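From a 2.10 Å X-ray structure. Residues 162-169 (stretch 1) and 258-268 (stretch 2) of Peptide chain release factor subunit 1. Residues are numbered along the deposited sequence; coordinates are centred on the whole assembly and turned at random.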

ATOM      1  N   ARG A 162      -7.386  -1.939   1.654  1.00 57.48           N
ATOM      2  CA  ARG A 162      -7.127  -1.402   0.308  1.00 55.21           C
ATOM      3  C   ARG A 162      -7.051  -2.486  -0.762  1.00 48.04           C
ATOM      4  O   ARG A 162      -6.140  -3.314  -0.747  1.00 45.31           O
ATOM      5  CB  ARG A 162      -5.821  -0.606   0.283  1.00 55.10           C
ATOM      6  CG  ARG A 162      -5.717   0.396   1.417  1.00 70.93           C
ATOM      7  CD  ARG A 162      -4.487   1.265   1.275  1.00 82.09           C
ATOM      8  NE  ARG A 162      -4.443   2.325   2.283  1.00 90.16           N
ATOM      9  CZ  ARG A 162      -5.313   3.328   2.351  1.00 95.78           C
ATOM     10  NH1 ARG A 162      -6.313   3.408   1.481  1.00 94.96           N
ATOM     11  NH2 ARG A 162      -5.187   4.249   3.297  1.00101.43           N
ATOM     12  N   LEU A 163      -8.005  -2.463  -1.689  1.00 47.44           N
ATOM     13  CA  LEU A 163      -8.049  -3.406  -2.802  1.00 43.92           C
ATOM     14  C   LEU A 163      -7.871  -2.672  -4.124  1.00 50.62           C
ATOM     15  O   LEU A 163      -8.580  -1.703  -4.402  1.00 56.20           O
ATOM     16  CB  LEU A 163      -9.385  -4.121  -2.827  1.00 42.57           C
ATOM     17  CG  LEU A 163      -9.618  -5.158  -3.909  1.00 36.17           C
ATOM     18  CD1 LEU A 163      -8.666  -6.358  -3.750  1.00 36.54           C
ATOM     19  CD2 LEU A 163     -11.061  -5.597  -3.787  1.00 37.40           C
ATOM     20  N   GLU A 164      -6.936  -3.147  -4.941  1.00 46.85           N
ATOM     21  CA  GLU A 164      -6.617  -2.492  -6.198  1.00 48.47           C
ATOM     22  C   GLU A 164      -6.369  -3.484  -7.334  1.00 45.93           C
ATOM     23  O   GLU A 164      -5.924  -4.634  -7.119  1.00 43.02           O
ATOM     24  CB  GLU A 164      -5.396  -1.583  -6.030  1.00 51.23           C
ATOM     25  CG  GLU A 164      -4.120  -2.328  -5.645  1.00 60.25           C
ATOM     26  CD  GLU A 164      -2.908  -1.407  -5.533  1.00 72.68           C
ATOM     27  OE1 GLU A 164      -2.938  -0.297  -6.106  1.00 80.30           O
ATOM     28  OE2 GLU A 164      -1.918  -1.793  -4.879  1.00 71.17           O
ATOM     29  N   VAL A 165      -6.680  -3.027  -8.543  1.00 47.66           N
ATOM     30  CA  VAL A 165      -6.395  -3.764  -9.760  1.00 47.41           C
ATOM     31  C   VAL A 165      -4.955  -3.454 -10.148  1.00 49.52           C
ATOM     32  O   VAL A 165      -4.591  -2.290 -10.240  1.00 45.87           O
ATOM     33  CB  VAL A 165      -7.330  -3.323 -10.895  1.00 50.81           C
ATOM     34  CG1 VAL A 165      -6.813  -3.831 -12.243  1.00 48.38           C
ATOM     35  CG2 VAL A 165      -8.739  -3.818 -10.647  1.00 52.43           C
ATOM     36  N   LEU A 166      -4.132  -4.485 -10.339  1.00 50.05           N
ATOM     37  CA  LEU A 166      -2.744  -4.293 -10.769  1.00 50.44           C
ATOM     38  C   LEU A 166      -2.641  -4.371 -12.284  1.00 51.97           C
ATOM     39  O   LEU A 166      -1.890  -3.626 -12.893  1.00 52.24           O
ATOM     40  CB  LEU A 166      -1.800  -5.326 -10.142  1.00 47.89           C
ATOM     41  CG  LEU A 166      -1.614  -5.210  -8.631  1.00 49.58           C
ATOM     42  CD1 LEU A 166      -0.569  -6.190  -8.122  1.00 42.77           C
ATOM     43  CD2 LEU A 166      -1.253  -3.769  -8.240  1.00 45.26           C
ATOM     44  N   LYS A 167      -3.415  -5.276 -12.877  1.00 49.52           N
ATOM     45  CA  LYS A 167      -3.355  -5.537 -14.303  1.00 49.50           C
ATOM     46  C   LYS A 167      -4.612  -6.281 -14.741  1.00 51.03           C
ATOM     47  O   LYS A 167      -5.121  -7.154 -14.018  1.00 44.08           O
ATOM     48  CB  LYS A 167      -2.128  -6.393 -14.623  1.00 55.67           C
ATOM     49  CG  LYS A 167      -1.891  -6.609 -16.111  1.00 56.79           C
ATOM     50  CD  LYS A 167      -1.127  -5.448 -16.711  1.00 64.64           C
ATOM     51  CE  LYS A 167      -1.113  -5.526 -18.226  1.00 78.04           C
ATOM     52  NZ  LYS A 167      -0.008  -4.713 -18.801  1.00 86.28           N
ATOM     53  N   GLU A 168      -5.106  -5.919 -15.920  1.00 43.71           N
ATOM     54  CA  GLU A 168      -6.139  -6.675 -16.617  1.00 51.27           C
ATOM     55  C   GLU A 168      -5.578  -7.170 -17.960  1.00 56.78           C
ATOM     56  O   GLU A 168      -4.765  -6.489 -18.583  1.00 54.06           O
ATOM     57  CB  GLU A 168      -7.399  -5.821 -16.813  1.00 58.30           C
ATOM     58  CG  GLU A 168      -8.052  -5.412 -15.475  1.00 59.46           C
ATOM     59  CD  GLU A 168      -9.482  -4.920 -15.617  1.00 60.48           C
ATOM     60  OE1 GLU A 168     -10.384  -5.754 -15.867  1.00 61.84           O
ATOM     61  OE2 GLU A 168      -9.704  -3.699 -15.465  1.00 61.80           O
ATOM     62  N   LEU A 169      -5.993  -8.361 -18.388  1.00 50.79           N
ATOM     63  CA  LEU A 169      -5.451  -8.977 -19.592  1.00 53.53           C
ATOM     64  C   LEU A 169      -6.589  -9.572 -20.365  1.00 53.50           C
ATOM     65  O   LEU A 169      -7.575 -10.024 -19.770  1.00 47.55           O
ATOM     66  CB  LEU A 169      -4.471 -10.102 -19.252  1.00 57.28           C
ATOM     67  CG  LEU A 169      -3.151  -9.803 -18.544  1.00 69.25           C
ATOM     68  CD1 LEU A 169      -3.313  -9.881 -17.041  1.00 72.44           C
ATOM     69  CD2 LEU A 169      -2.108 -10.801 -18.987  1.00 77.66           C
ATOM     70  N   GLN A 258     -14.936  -9.664 -13.558  1.00 43.35           N
ATOM     71  CA  GLN A 258     -13.528  -9.314 -13.651  1.00 45.04           C
ATOM     72  C   GLN A 258     -13.386  -7.902 -13.121  1.00 44.13           C
ATOM     73  O   GLN A 258     -14.348  -7.342 -12.605  1.00 52.34           O
ATOM     74  CB  GLN A 258     -13.059  -9.386 -15.118  1.00 46.03           C
ATOM     75  CG  GLN A 258     -13.017 -10.798 -15.685  1.00 43.57           C
ATOM     76  CD  GLN A 258     -11.681 -11.490 -15.468  1.00 44.05           C
ATOM     77  OE1 GLN A 258     -10.716 -10.869 -15.029  1.00 48.28           O
ATOM     78  NE2 GLN A 258     -11.616 -12.781 -15.792  1.00 42.32           N
ATOM     79  N   GLY A 259     -12.194  -7.323 -13.230  1.00 41.85           N
ATOM     80  CA  GLY A 259     -11.972  -5.973 -12.743  1.00 40.88           C
ATOM     81  C   GLY A 259     -12.148  -5.830 -11.234  1.00 45.00           C
ATOM     82  O   GLY A 259     -12.210  -6.823 -10.502  1.00 44.08           O
ATOM     83  N   LEU A 260     -12.210  -4.586 -10.772  1.00 52.54           N
ATOM     84  CA  LEU A 260     -12.394  -4.280  -9.359  1.00 50.03           C
ATOM     85  C   LEU A 260     -13.548  -5.073  -8.763  1.00 53.33           C
ATOM     86  O   LEU A 260     -13.447  -5.614  -7.655  1.00 54.71           O
ATOM     87  CB  LEU A 260     -12.669  -2.791  -9.181  1.00 58.09           C
ATOM     88  CG  LEU A 260     -11.771  -2.045  -8.202  1.00 69.14           C
ATOM     89  CD1 LEU A 260     -11.438  -2.929  -7.006  1.00 66.08           C
ATOM     90  CD2 LEU A 260     -10.506  -1.573  -8.895  1.00 76.40           C
ATOM     91  N   GLN A 261     -14.653  -5.127  -9.497  1.00 48.68           N
ATOM     92  CA  GLN A 261     -15.846  -5.846  -9.044  1.00 54.48           C
ATOM     93  C   GLN A 261     -15.597  -7.331  -8.766  1.00 48.54           C
ATOM     94  O   GLN A 261     -16.053  -7.856  -7.760  1.00 43.85           O
ATOM     95  CB  GLN A 261     -16.968  -5.688 -10.070  1.00 70.04           C
ATOM     96  CG  GLN A 261     -18.291  -6.317  -9.686  1.00 77.65           C
ATOM     97  CD  GLN A 261     -19.328  -6.176 -10.789  1.00 92.47           C
ATOM     98  OE1 GLN A 261     -19.010  -5.783 -11.916  1.00 99.19           O
ATOM     99  NE2 GLN A 261     -20.574  -6.501 -10.472  1.00 94.41           N
ATOM    100  N   GLY A 262     -14.884  -8.018  -9.659  1.00 43.39           N
ATOM    101  CA  GLY A 262     -14.594  -9.428  -9.436  1.00 36.74           C
ATOM    102  C   GLY A 262     -13.625  -9.634  -8.279  1.00 41.65           C
ATOM    103  O   GLY A 262     -13.716 -10.626  -7.558  1.00 43.00           O
ATOM    104  N   LEU A 263     -12.678  -8.708  -8.128  1.00 45.94           N
ATOM    105  CA  LEU A 263     -11.693  -8.746  -7.049  1.00 42.57           C
ATOM    106  C   LEU A 263     -12.381  -8.673  -5.689  1.00 44.33           C
ATOM    107  O   LEU A 263     -12.056  -9.435  -4.761  1.00 44.56           O
ATOM    108  CB  LEU A 263     -10.724  -7.571  -7.177  1.00 40.59           C
ATOM    109  CG  LEU A 263      -9.655  -7.626  -8.266  1.00 40.09           C
ATOM    110  CD1 LEU A 263      -8.791  -6.370  -8.220  1.00 38.63           C
ATOM    111  CD2 LEU A 263      -8.800  -8.885  -8.089  1.00 30.63           C
ATOM    112  N   LYS A 264     -13.334  -7.750  -5.584  1.00 39.30           N
ATOM    113  CA  LYS A 264     -14.131  -7.605  -4.368  1.00 43.77           C
ATOM    114  C   LYS A 264     -14.854  -8.905  -4.074  1.00 44.43           C
ATOM    115  O   LYS A 264     -14.797  -9.412  -2.950  1.00 45.02           O
ATOM    116  CB  LYS A 264     -15.142  -6.460  -4.494  1.00 46.34           C
ATOM    117  CG  LYS A 264     -16.058  -6.277  -3.257  1.00 47.84           C
ATOM    118  CD  LYS A 264     -16.949  -5.059  -3.447  1.00 51.83           C
ATOM    119  CE  LYS A 264     -17.692  -4.685  -2.199  1.00 61.74           C
ATOM    120  NZ  LYS A 264     -18.312  -3.328  -2.350  1.00 77.18           N
ATOM    121  N   GLU A 265     -15.529  -9.450  -5.087  1.00 42.74           N
ATOM    122  CA  GLU A 265     -16.280 -10.688  -4.915  1.00 43.79           C
ATOM    123  C   GLU A 265     -15.398 -11.844  -4.420  1.00 42.79           C
ATOM    124  O   GLU A 265     -15.790 -12.597  -3.529  1.00 46.37           O
ATOM    125  CB  GLU A 265     -17.023 -11.095  -6.191  1.00 57.46           C
ATOM    126  CG  GLU A 265     -17.737 -12.446  -6.025  1.00 81.55           C
ATOM    127  CD  GLU A 265     -18.748 -12.771  -7.123  1.00 93.44           C
ATOM    128  OE1 GLU A 265     -18.557 -12.341  -8.286  1.00 86.59           O
ATOM    129  OE2 GLU A 265     -19.734 -13.483  -6.805  1.00 99.18           O
ATOM    130  N   ALA A 266     -14.198 -11.966  -4.976  1.00 37.73           N
ATOM    131  CA  ALA A 266     -13.290 -13.035  -4.574  1.00 40.81           C
ATOM    132  C   ALA A 266     -12.844 -12.876  -3.120  1.00 47.85           C
ATOM    133  O   ALA A 266     -12.749 -13.850  -2.366  1.00 43.36           O
ATOM    134  CB  ALA A 266     -12.096 -13.069  -5.476  1.00 32.62           C
ATOM    135  N   VAL A 267     -12.549 -11.640  -2.739  1.00 46.94           N
ATOM    136  CA  VAL A 267     -12.148 -11.351  -1.374  1.00 44.01           C
ATOM    137  C   VAL A 267     -13.295 -11.614  -0.380  1.00 44.27           C
ATOM    138  O   VAL A 267     -13.097 -12.232   0.665  1.00 43.66           O
ATOM    139  CB  VAL A 267     -11.580  -9.907  -1.256  1.00 42.76           C
ATOM    140  CG1 VAL A 267     -11.305  -9.545   0.199  1.00 41.77           C
ATOM    141  CG2 VAL A 267     -10.295  -9.783  -2.098  1.00 37.16           C
ATOM    142  N   MET A 268     -14.497 -11.162  -0.709  1.00 37.86           N
ATOM    143  CA  MET A 268     -15.622 -11.432   0.167  1.00 47.88           C
ATOM    144  C   MET A 268     -15.874 -12.931   0.306  1.00 53.20           C
ATOM    145  O   MET A 268     -16.333 -13.380   1.342  1.00 55.35           O
ATOM    146  CB  MET A 268     -16.896 -10.717  -0.297  1.00 42.83           C
ATOM    147  CG  MET A 268     -16.766  -9.196  -0.361  1.00 50.90           C
ATOM    148  SD  MET A 268     -16.270  -8.432   1.215  1.00 55.73           S
ATOM    149  CE  MET A 268     -17.645  -8.862   2.310  1.00 58.47           C
TER

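Residues 162-169 form a strand, and the second stretch is mostly helix, running through Met268. The two axes approach to 8.1 Å and their N-to-C directions differ by 129°, so the helix crosses the strand obliquely, closer to antiparallel than to parallel. The register agrees: Leu163 CA lies 7.6 Å from Lys264 CA, and Val165 CA lies 6.0 Å from Leu260 CA, so the partner falls earlier in the helix as the strand advances. No hydrogen bond links the stretches. Within the helix, amides from Gly262 onward are bonded i to i-4, for example Leu263 N to Gly259 O (3.1 Å) and Lys264 N to Leu260 O (3.0 Å); the contact itself is mainly apolar packing, with 376 Å² buried over both sides.

Arg162 makes no contact here; its guanidinium nitrogens NH1 and NH2 are hydrogen-bonded elsewhere in the structure. Leu163 is the centre of the contact. Its CA-to-CB bond points toward the helix, and the other stretch covers 97 Å² of it, the largest share of any residue. With chi1 t and chi2 p, both methyls pack on the helix. CD2 lies against the backbone, 3.6 Å from Lys264 N and 3.8 Å from Leu263 C, and also packs 3.9 Å from Leu263 CB and 4.2 Å from Leu260 CD1. CD1 lies 4.2 Å from Leu263 CB and also reaches Val267 CG2 at 4.1 Å, one turn beyond Leu263.

Glu164 points away, as strand alternation predicts, yet its carbonyl oxygen remains close to the helix: Glu164 O is 3.5 Å from Leu263 CD1, a van der Waals contact, since a methyl is not a conventional hydrogen-bond donor.

Val165 leaves CA sideways, but its t rotamer brings CG2 to the helix. That single methyl touches Leu260 CD2 at 3.4 Å and Leu263 CD1 at 3.5 Å, both tight carbon-carbon distances, and reaches Gly259 C at 4.0 Å. Leu260 also points sideways from its backbone, although the end of its side chain comes nearer the strand; its chi1 of -126° lies between the usual wells.

Leu166 and Lys167 make no contact, and the strand returns to the helix at Glu168, whose CA-to-CB bond points toward it. Glu168 OE1 lies 3.5 Å from Gly259 CA, a van der Waals approach of a carboxylate oxygen to a glycine carbon. An ideal CB on Gly259 would sit just 3.6 Å from the same oxygen, while the positive phi of 64° by itself favours glycine. Leu169 ends the stretch without touching the helix.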